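Local coordinates for ankyrin-repeat protein B (Legionella pneumophila, PDB 5K34) that is a bacterial F-box effector that hijacks the host ubiquitin-proteasome system and whose ankyrin domain, the part crystallised here, probably binds partner proteins, at residues A[8-13]-A[32-37]; A[12-17]-A[46-51]; A[19-24]-A[58-63]. All coordinates share one frame; numbering follows the deposited sequence.

Contact 1: residues A[8-13]-A[32-37]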
loop_
_atom_site.group_PDB
_atom_site.type_symbol
_atom_site.label_atom_id
_atom_site.label_comp_id
_atom_site.label_asym_id
_atom_site.label_seq_id
_atom_site.Cartn_x
_atom_site.Cartn_y
_atom_site.Cartn_z
ATOM N N ARG A 8 -15.148 -5.610 8.044
ATOM C CA ARG A 8 -13.943 -5.467 8.865
ATOM C C ARG A 8 -13.090 -6.714 8.810
ATOM O O ARG A 8 -11.838 -6.588 8.765
ATOM C CB ARG A 8 -14.356 -5.153 10.326
ATOM C CG ARG A 8 -14.772 -3.732 10.491
ATOM C CD ARG A 8 -15.258 -3.488 11.914
ATOM N NE ARG A 8 -15.490 -2.056 12.080
ATOM C CZ ARG A 8 -15.907 -1.499 13.210
ATOM N NH1 ARG A 8 -16.159 -2.256 14.272
ATOM N NH2 ARG A 8 -16.067 -0.186 13.248
ATOM N N GLU A 9 -13.660 -7.914 8.808
ATOM C CA GLU A 9 -12.886 -9.138 8.686
ATOM C C GLU A 9 -12.189 -9.194 7.340
ATOM O O GLU A 9 -11.005 -9.513 7.259
ATOM C CB GLU A 9 -13.784 -10.371 8.886
ATOM C CG GLU A 9 -13.144 -11.726 8.595
ATOM C CD GLU A 9 -14.104 -12.926 8.688
ATOM O OE1 GLU A 9 -15.348 -12.742 8.579
ATOM O OE2 GLU A 9 -13.586 -14.055 8.880
ATOM N N LEU A 10 -12.913 -8.847 6.257
ATOM C CA LEU A 10 -12.294 -8.781 4.941
ATOM C C LEU A 10 -11.174 -7.751 4.898
ATOM O O LEU A 10 -10.136 -8.045 4.291
ATOM C CB LEU A 10 -13.329 -8.453 3.863
ATOM C CG LEU A 10 -14.354 -9.552 3.489
ATOM C CD1 LEU A 10 -15.444 -8.945 2.612
ATOM C CD2 LEU A 10 -13.648 -10.683 2.788
ATOM N N TRP A 11 -11.385 -6.589 5.491
ATOM C CA TRP A 11 -10.329 -5.560 5.469
ATOM C C TRP A 11 -9.056 -6.077 6.162
ATOM O O TRP A 11 -7.948 -5.877 5.653
ATOM C CB TRP A 11 -10.803 -4.272 6.145
ATOM C CG TRP A 11 -9.764 -3.187 6.099
ATOM C CD1 TRP A 11 -8.762 -2.959 7.005
ATOM C CD2 TRP A 11 -9.613 -2.223 5.070
ATOM N NE1 TRP A 11 -7.998 -1.893 6.589
ATOM C CE2 TRP A 11 -8.507 -1.402 5.417
ATOM C CE3 TRP A 11 -10.314 -1.946 3.885
ATOM C CZ2 TRP A 11 -8.097 -0.335 4.621
ATOM C CZ3 TRP A 11 -9.878 -0.882 3.084
ATOM C CH2 TRP A 11 -8.806 -0.086 3.467
ATOM N N GLY A 12 -9.206 -6.692 7.338
ATOM C CA GLY A 12 -8.014 -7.218 8.013
ATOM C C GLY A 12 -7.294 -8.260 7.192
ATOM O O GLY A 12 -6.058 -8.252 7.116
ATOM N N ASN A 13 -8.055 -9.141 6.536
ATOM C CA ASN A 13 -7.442 -10.155 5.677
ATOM C C ASN A 13 -6.781 -9.515 4.452
ATOM O O ASN A 13 -5.748 -10.007 3.966
ATOM C CB ASN A 13 -8.512 -11.162 5.226
ATOM C CG ASN A 13 -8.915 -12.090 6.323
ATOM O OD1 ASN A 13 -8.248 -12.217 7.350
ATOM N ND2 ASN A 13 -10.026 -12.788 6.115
ATOM N N LYS A 32 -15.166 -8.503 -3.770
ATOM C CA LYS A 32 -16.336 -8.515 -2.853
ATOM C C LYS A 32 -16.809 -7.099 -2.559
ATOM O O LYS A 32 -17.730 -6.910 -1.757
ATOM C CB LYS A 32 -16.005 -9.271 -1.563
ATOM C CG LYS A 32 -15.618 -10.719 -1.780
ATOM C CD LYS A 32 -15.393 -11.492 -0.492
ATOM C CE LYS A 32 -14.979 -12.918 -0.798
ATOM N NZ LYS A 32 -15.871 -13.499 -1.856
ATOM N N GLY A 33 -16.214 -6.098 -3.193
ATOM C CA GLY A 33 -16.743 -4.734 -3.118
ATOM C C GLY A 33 -15.994 -3.766 -2.220
ATOM O O GLY A 33 -16.497 -2.691 -1.910
ATOM N N ILE A 34 -14.819 -4.134 -1.742
ATOM C CA ILE A 34 -14.027 -3.264 -0.876
ATOM C C ILE A 34 -13.262 -2.249 -1.747
ATOM O O ILE A 34 -12.563 -2.612 -2.695
ATOM C CB ILE A 34 -13.029 -4.122 -0.050
ATOM C CG1 ILE A 34 -13.741 -5.258 0.762
ATOM C CG2 ILE A 34 -12.071 -3.196 0.714
ATOM C CD1 ILE A 34 -14.672 -4.745 1.853
ATOM N N ASP A 35 -13.366 -0.980 -1.395
ATOM C CA ASP A 35 -12.585 0.078 -2.002
ATOM C C ASP A 35 -11.271 0.210 -1.208
ATOM O O ASP A 35 -11.277 0.670 -0.041
ATOM C CB ASP A 35 -13.366 1.400 -1.992
ATOM C CG ASP A 35 -12.599 2.538 -2.599
ATOM O OD1 ASP A 35 -11.365 2.458 -2.844
ATOM O OD2 ASP A 35 -13.213 3.623 -2.865
ATOM N N PRO A 36 -10.137 -0.187 -1.815
ATOM C CA PRO A 36 -8.900 -0.249 -1.006
ATOM C C PRO A 36 -8.339 1.132 -0.703
ATOM O O PRO A 36 -7.359 1.243 0.065
ATOM C CB PRO A 36 -7.947 -1.037 -1.931
ATOM C CG PRO A 36 -8.413 -0.655 -3.314
ATOM C CD PRO A 36 -9.924 -0.585 -3.219
ATOM N N THR A 37 -8.873 2.187 -1.320
ATOM C CA THR A 37 -8.314 3.536 -1.150
ATOM C C THR A 37 -8.967 4.283 0.021
ATOM O O THR A 37 -8.454 5.365 0.398
ATOM C CB THR A 37 -8.495 4.408 -2.435
ATOM O OG1 THR A 37 -9.891 4.774 -2.564
ATOM C CG2 THR A 37 -8.056 3.669 -3.676
#
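Leu10 meets the stretch 32-37 first, laying its two methyls against the aliphatic chain of Lys32, which crosses the leucine at about a right angle. The touching carbon of the lysine is CD, 3.8 Å from Leu10 CD2 and 4.0 Å from Leu10 CD1; beyond it the chain bends at chi4 and carries NZ away from the helix. Leu10 CD1 also lies 4.3 Å from Ile34 CD1, a looser apolar approach. The segment 32-37 follows helix 23-30, so the contact folds the start of the long connection to helix 48-54 back against helix 5-19, in the helix-and-loop architecture of an ankyrin domain. Gly33, with positive phi, takes the chain out of the helical course. One residue after Leu10, Trp11 has CG anti to the backbone N (chi1 -178°), and the benzo edge of its indole faces the loop. Trp11 CE3 rests 3.8 Å from Ile34 CG2, near the ring plane, and Trp11 CZ3 meets Asp35 O in plane at 3.8 Å. The carbonyl O of Pro36 approaches Trp11 CH2 obliquely at 3.9 Å and is buried without a polar partner. Within the loop, Asp35 OD1 accepts from Thr37 N in an Asx turn, while His43 stacks on the indole.

Contact 2: residues A[12-17]-A[46-51]; sequences GNLMVA and RTPLLA
Met15 supplies most of the surface that 12-17 presents to 46-51, and its sulfur and methyl group meet different things. SD sits against backbone: it is 3.5 Å from the carbonyl carbon of Thr47, at the peptide link between Thr47 and Pro48, and 4.1 Å from Pro48 CD. The chain turns at chi2 (-66°), which places SD, and again at chi3 (-75°), which places CE. That methyl lies among Arg46 CB, Thr47 O and Ala51 CB, touching the arginine and alanine carbons at 3.8 Å each.

Leu14 and Pro48 add a second apolar contact. Leu14 has CG anti to its backbone N (chi1 173°), and from there CD2 reaches Pro48 CG at 3.9 Å while CG itself lies 4.0 Å from Pro48 CB. Val26 and Leu30 of helix 23-30 also touch this leucine. The small Ala51 side chain lets the helices approach closely: its CB lies 3.5 Å from Met15 O. The two helices pack side by side within the ankyrin-repeat region, as in the stacked helices of this fold, through small and apolar residues.

Polar groups are handled within the second segment or beyond both. Thr47 is the N-cap of helix 48-54, its OG1 accepting weak bonds from the backbone N of Leu49 and Leu50. Arg46 lends its CB to the methionine methyl, while its guanidinium forms salt bridges with Asp76 and Glu54.

With carbon and sulfur making nearly all the side-chain contacts across the interface, its hold comes from shape and dispersion, and the arginine charge is probably offset by Asp76 and Glu54, with Arg19 also close by.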
loop_
_atom_site.group_PDB
_atom_site.type_symbol
_atom_site.label_atom_id
_atom_site.label_comp_id
_atom_site.label_asym_id
_atom_site.label_seq_id
_atom_site.Cartn_x
_atom_site.Cartn_y
_atom_site.Cartn_z
ATOM N N GLY A 12 -9.206 -6.692 7.338
ATOM C CA GLY A 12 -8.014 -7.218 8.013
ATOM C C GLY A 12 -7.294 -8.260 7.192
ATOM O O GLY A 12 -6.058 -8.252 7.116
ATOM N N ASN A 13 -8.055 -9.141 6.536
ATOM C CA ASN A 13 -7.442 -10.155 5.677
ATOM C C ASN A 13 -6.781 -9.515 4.452
ATOM O O ASN A 13 -5.748 -10.007 3.966
ATOM C CB ASN A 13 -8.512 -11.162 5.226
ATOM C CG ASN A 13 -8.915 -12.090 6.323
ATOM O OD1 ASN A 13 -8.248 -12.217 7.350
ATOM N ND2 ASN A 13 -10.026 -12.788 6.115
ATOM N N LEU A 14 -7.365 -8.423 3.948
ATOM C CA LEU A 14 -6.795 -7.651 2.821
ATOM C C LEU A 14 -5.455 -7.053 3.199
ATOM O O LEU A 14 -4.500 -7.079 2.419
ATOM C CB LEU A 14 -7.770 -6.564 2.440
ATOM C CG LEU A 14 -7.354 -5.538 1.410
ATOM C CD1 LEU A 14 -7.047 -6.198 0.073
ATOM C CD2 LEU A 14 -8.449 -4.486 1.279
ATOM N N MET A 15 -5.323 -6.435 4.373
ATOM C CA MET A 15 -4.057 -5.905 4.872
ATOM C C MET A 15 -3.005 -7.011 4.926
ATOM O O MET A 15 -1.852 -6.803 4.490
ATOM C CB MET A 15 -4.251 -5.283 6.243
ATOM C CG MET A 15 -5.096 -4.005 6.197
ATOM S SD MET A 15 -4.351 -2.622 5.338
ATOM C CE MET A 15 -3.130 -2.115 6.576
ATOM N N VAL A 16 -3.329 -8.199 5.477
ATOM C CA VAL A 16 -2.363 -9.295 5.512
ATOM C C VAL A 16 -1.978 -9.793 4.110
ATOM O O VAL A 16 -0.791 -10.044 3.830
ATOM C CB VAL A 16 -2.892 -10.438 6.390
ATOM C CG1 VAL A 16 -2.006 -11.679 6.264
ATOM C CG2 VAL A 16 -2.942 -9.980 7.838
ATOM N N ALA A 17 -2.974 -9.942 3.241
ATOM C CA ALA A 17 -2.694 -10.422 1.892
ATOM C C ALA A 17 -1.779 -9.435 1.191
ATOM O O ALA A 17 -0.822 -9.836 0.520
ATOM C CB ALA A 17 -3.990 -10.591 1.118
ATOM N N ARG A 46 -4.902 3.470 7.730
ATOM C CA ARG A 46 -3.999 2.748 6.831
ATOM C C ARG A 46 -4.745 2.208 5.625
ATOM O O ARG A 46 -5.975 2.076 5.621
ATOM C CB ARG A 46 -3.319 1.571 7.579
ATOM C CG ARG A 46 -2.756 1.935 8.953
ATOM C CD ARG A 46 -1.793 0.881 9.459
ATOM N NE ARG A 46 -0.461 1.129 8.918
ATOM C CZ ARG A 46 0.409 0.179 8.594
ATOM N NH1 ARG A 46 1.595 0.521 8.096
ATOM N NH2 ARG A 46 0.102 -1.118 8.725
ATOM N N THR A 47 -3.986 1.854 4.574
ATOM C CA THR A 47 -4.573 1.174 3.409
ATOM C C THR A 47 -3.703 -0.036 3.074
ATOM O O THR A 47 -2.570 -0.140 3.561
ATOM C CB THR A 47 -4.558 2.090 2.164
ATOM O OG1 THR A 47 -3.204 2.336 1.768
ATOM C CG2 THR A 47 -5.317 3.412 2.419
ATOM N N PRO A 48 -4.181 -0.918 2.186
ATOM C CA PRO A 48 -3.356 -2.030 1.748
ATOM C C PRO A 48 -2.172 -1.581 0.921
ATOM O O PRO A 48 -1.230 -2.362 0.734
ATOM C CB PRO A 48 -4.315 -2.918 0.939
ATOM C CG PRO A 48 -5.447 -2.023 0.569
ATOM C CD PRO A 48 -5.587 -1.071 1.767
ATOM N N LEU A 49 -2.167 -0.348 0.391
ATOM C CA LEU A 49 -0.954 0.159 -0.273
ATOM C C LEU A 49 0.163 0.310 0.747
ATOM O O LEU A 49 1.293 -0.120 0.489
ATOM C CB LEU A 49 -1.258 1.477 -0.980
ATOM C CG LEU A 49 -0.070 2.163 -1.663
ATOM C CD1 LEU A 49 0.604 1.235 -2.699
ATOM C CD2 LEU A 49 -0.510 3.467 -2.325
ATOM N N LEU A 50 -0.118 0.881 1.938
ATOM C CA LEU A 50 0.862 0.920 3.016
ATOM C C LEU A 50 1.295 -0.430 3.453
ATOM O O LEU A 50 2.477 -0.690 3.715
ATOM C CB LEU A 50 0.350 1.662 4.246
ATOM C CG LEU A 50 0.346 3.153 4.304
ATOM C CD1 LEU A 50 -0.014 3.584 5.742
ATOM C CD2 LEU A 50 1.747 3.736 3.940
ATOM N N ALA A 51 0.332 -1.356 3.599
ATOM C CA ALA A 51 0.637 -2.723 4.007
ATOM C C ALA A 51 1.603 -3.375 3.025
ATOM O O ALA A 51 2.586 -4.008 3.439
ATOM C CB ALA A 51 -0.630 -3.540 4.139
#

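Contact 3: residues A[19-24]-A[58-63]; sequences RSNNLE and YQTANY. With SO4 (sulfate ion), chain C.
Asn21 grips the start of helix 58-67 with both ends of its amide. OD1 accepts twice from Thr60: the hydroxyl OG1 donates at 2.7 Å, tilted from the carbonyl plane, and the backbone N donates at 3.2 Å, nearly in line with the C=O bond. The two bonds should restrain the rotation of the amide. Asn21 also stands, with positive phi, as the C-prime residue of the Schellman motif that ends helix 5-19, so the turn between helices 5-19 and 23-30 of the ankyrin domain is pinned to helix 58-67.

The other end, ND2, donates to Gln59 OE1 at 2.9 Å. This bond approaches from above the glutamine carbonyl plane, and the two amide planes stand 46° apart. A sulfate ion, probably from the crystallisation liquor, spans the same pair: Asn21 ND2 gives a nearly straight bond to its O2 (2.9 Å, 172°), and Gln59 NE2 donates to its O4 at 2.9 Å. ND2 thus donates to both the glutamine and the sulfate.

Asn22 next N-caps helix 23-30, its OD1 accepting from Glu25 N. Packing then takes over. Leu23 CB lies 3.6 Å from Thr60 OG1, the hydroxyl already bound to Asn21, and Ala52 of helix 48-54 touches the same threonine. Leu23 has CG anti to its backbone N (chi1 -178°) and crosses Tyr63 at about a right angle; Leu23 CD2 stands 4.0 Å from Tyr63 CG, while Leu23 CD1 approaches the ring obliquely to reach Tyr63 CD1 at 3.5 Å.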
loop_
_atom_site.group_PDB
_atom_site.type_symbol
_atom_site.label_atom_id
_atom_site.label_comp_id
_atom_site.label_asym_id
_atom_site.label_seq_id
_atom_site.Cartn_x
_atom_site.Cartn_y
_atom_site.Cartn_z
ATOM N N ARG A 19 0.335 -7.203 2.569
ATOM C CA ARG A 19 1.664 -7.206 3.194
ATOM C C ARG A 19 2.479 -8.419 2.793
ATOM O O ARG A 19 3.722 -8.337 2.728
ATOM C CB ARG A 19 1.453 -7.180 4.714
ATOM C CG ARG A 19 2.768 -6.853 5.469
ATOM C CD ARG A 19 2.561 -6.795 6.987
ATOM N NE ARG A 19 1.682 -5.731 7.417
ATOM C CZ ARG A 19 0.445 -5.912 7.917
ATOM N NH1 ARG A 19 -0.139 -7.098 7.995
ATOM N NH2 ARG A 19 -0.255 -4.830 8.290
ATOM N N SER A 20 1.807 -9.535 2.504
ATOM C CA SER A 20 2.529 -10.760 2.126
ATOM C C SER A 20 2.681 -10.914 0.629
ATOM O O SER A 20 3.178 -11.947 0.162
ATOM C CB SER A 20 1.854 -12.011 2.672
ATOM O OG SER A 20 0.541 -12.094 2.178
ATOM N N ASN A 21 2.317 -9.899 -0.151
ATOM C CA ASN A 21 2.454 -9.956 -1.615
ATOM C C ASN A 21 1.547 -11.010 -2.231
ATOM O O ASN A 21 1.814 -11.478 -3.344
ATOM C CB ASN A 21 3.914 -10.159 -2.051
ATOM C CG ASN A 21 4.279 -9.435 -3.359
ATOM O OD1 ASN A 21 3.597 -8.532 -3.842
ATOM N ND2 ASN A 21 5.443 -9.811 -3.899
ATOM N N ASN A 22 0.475 -11.368 -1.534
ATOM C CA ASN A 22 -0.491 -12.318 -2.059
ATOM C C ASN A 22 -1.534 -11.587 -2.873
ATOM O O ASN A 22 -2.693 -11.340 -2.448
ATOM C CB ASN A 22 -1.120 -13.139 -0.936
ATOM C CG ASN A 22 -1.864 -14.361 -1.486
ATOM O OD1 ASN A 22 -2.290 -14.377 -2.637
ATOM N ND2 ASN A 22 -2.046 -15.382 -0.669
ATOM N N LEU A 23 -1.126 -11.191 -4.079
ATOM C CA LEU A 23 -1.966 -10.368 -4.951
ATOM C C LEU A 23 -3.235 -11.130 -5.383
ATOM O O LEU A 23 -4.303 -10.533 -5.515
ATOM C CB LEU A 23 -1.195 -9.874 -6.164
ATOM C CG LEU A 23 -1.975 -8.977 -7.104
ATOM C CD1 LEU A 23 -2.572 -7.737 -6.438
ATOM C CD2 LEU A 23 -1.057 -8.550 -8.241
ATOM N N GLU A 24 -3.087 -12.430 -5.602
ATOM C CA GLU A 24 -4.303 -13.218 -5.956
ATOM C C GLU A 24 -5.398 -13.096 -4.870
ATOM O O GLU A 24 -6.567 -12.876 -5.190
ATOM C CB GLU A 24 -3.913 -14.693 -6.165
ATOM C CG GLU A 24 -3.029 -14.956 -7.367
ATOM C CD GLU A 24 -2.386 -16.370 -7.327
ATOM O OE1 GLU A 24 -2.618 -17.163 -6.363
ATOM O OE2 GLU A 24 -1.621 -16.691 -8.280
ATOM N N TYR A 58 6.370 -5.309 -3.352
ATOM C CA TYR A 58 6.376 -4.176 -4.272
ATOM C C TYR A 58 5.536 -4.394 -5.529
ATOM O O TYR A 58 4.981 -3.440 -6.052
ATOM C CB TYR A 58 7.818 -3.707 -4.581
ATOM C CG TYR A 58 8.531 -3.257 -3.337
ATOM C CD1 TYR A 58 8.063 -2.176 -2.581
ATOM C CD2 TYR A 58 9.676 -3.873 -2.913
ATOM C CE1 TYR A 58 8.700 -1.760 -1.421
ATOM C CE2 TYR A 58 10.354 -3.450 -1.763
ATOM C CZ TYR A 58 9.848 -2.421 -1.030
ATOM O OH TYR A 58 10.517 -2.078 0.129
ATOM N N GLN A 59 5.407 -5.648 -5.959
ATOM C CA GLN A 59 4.510 -5.906 -7.113
ATOM C C GLN A 59 3.023 -5.663 -6.746
ATOM O O GLN A 59 2.337 -5.045 -7.570
ATOM C CB GLN A 59 4.697 -7.305 -7.683
ATOM C CG GLN A 59 6.145 -7.650 -8.064
ATOM C CD GLN A 59 6.857 -8.458 -7.007
ATOM O OE1 GLN A 59 6.821 -8.092 -5.805
ATOM N NE2 GLN A 59 7.478 -9.562 -7.383
ATOM N N THR A 60 2.635 -6.012 -5.557
ATOM C CA THR A 60 1.291 -5.732 -5.106
ATOM C C THR A 60 1.090 -4.212 -4.954
ATOM O O THR A 60 0.059 -3.674 -5.316
ATOM C CB THR A 60 0.997 -6.480 -3.801
ATOM O OG1 THR A 60 0.985 -7.886 -4.073
ATOM C CG2 THR A 60 -0.380 -6.094 -3.215
ATOM N N ALA A 61 2.086 -3.525 -4.409
ATOM C CA ALA A 61 2.007 -2.055 -4.285
ATOM C C ALA A 61 1.846 -1.399 -5.654
ATOM O O ALA A 61 1.044 -0.492 -5.834
ATOM C CB ALA A 61 3.243 -1.505 -3.599
ATOM N N ASN A 62 2.639 -1.857 -6.640
ATOM C CA ASN A 62 2.541 -1.362 -8.002
ATOM C C ASN A 62 1.159 -1.596 -8.586
ATOM O O ASN A 62 0.558 -0.698 -9.190
ATOM C CB ASN A 62 3.607 -1.972 -8.905
ATOM C CG ASN A 62 4.950 -1.258 -8.854
ATOM O OD1 ASN A 62 5.955 -1.738 -8.257
ATOM N ND2 ASN A 62 5.001 -0.100 -9.469
ATOM N N TYR A 63 0.625 -2.810 -8.418
ATOM C CA TYR A 63 -0.714 -3.109 -8.925
ATOM C C TYR A 63 -1.733 -2.174 -8.320
ATOM O O TYR A 63 -2.583 -1.615 -9.028
ATOM C CB TYR A 63 -1.053 -4.580 -8.652
ATOM C CG TYR A 63 -2.450 -4.912 -8.983
ATOM C CD1 TYR A 63 -3.456 -4.779 -8.042
ATOM C CD2 TYR A 63 -2.811 -5.376 -10.266
ATOM C CE1 TYR A 63 -4.790 -5.094 -8.326
ATOM C CE2 TYR A 63 -4.144 -5.675 -10.575
ATOM C CZ TYR A 63 -5.106 -5.538 -9.604
ATOM O OH TYR A 63 -6.427 -5.863 -9.910
HETATM S S SO4 C . 8.232 -12.201 -3.958
HETATM O O1 SO4 C . 8.533 -13.655 -4.199
HETATM O O2 SO4 C . 7.098 -12.047 -2.921
HETATM O O3 SO4 C . 9.461 -11.465 -3.538
HETATM O O4 SO4 C . 7.916 -11.486 -5.225
#

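In the fold
From the N terminus, helix 5-19 starts both contact 1 and contact 2, which share Gly12 and Asn13. Contact 1 brings the chain after helix 23-30 back to helix 5-19; contact 2 closes the longer loop, where helix 48-54 begins. The two touch where Trp11 packs on Arg46 O and Pro48. Contact 3 starts at the turn between helices 5-19 and 23-30 and ends on helix 58-67, so its loop crosses both others. It adjoins contact 2, with Ala17 O probably accepting from Asn22 N, but stays about 6 Å from contact 1 at the nearest atoms. Contacts 2 and 3 tie helix 5-19 and the turn after it to helices 48-54 and 58-67.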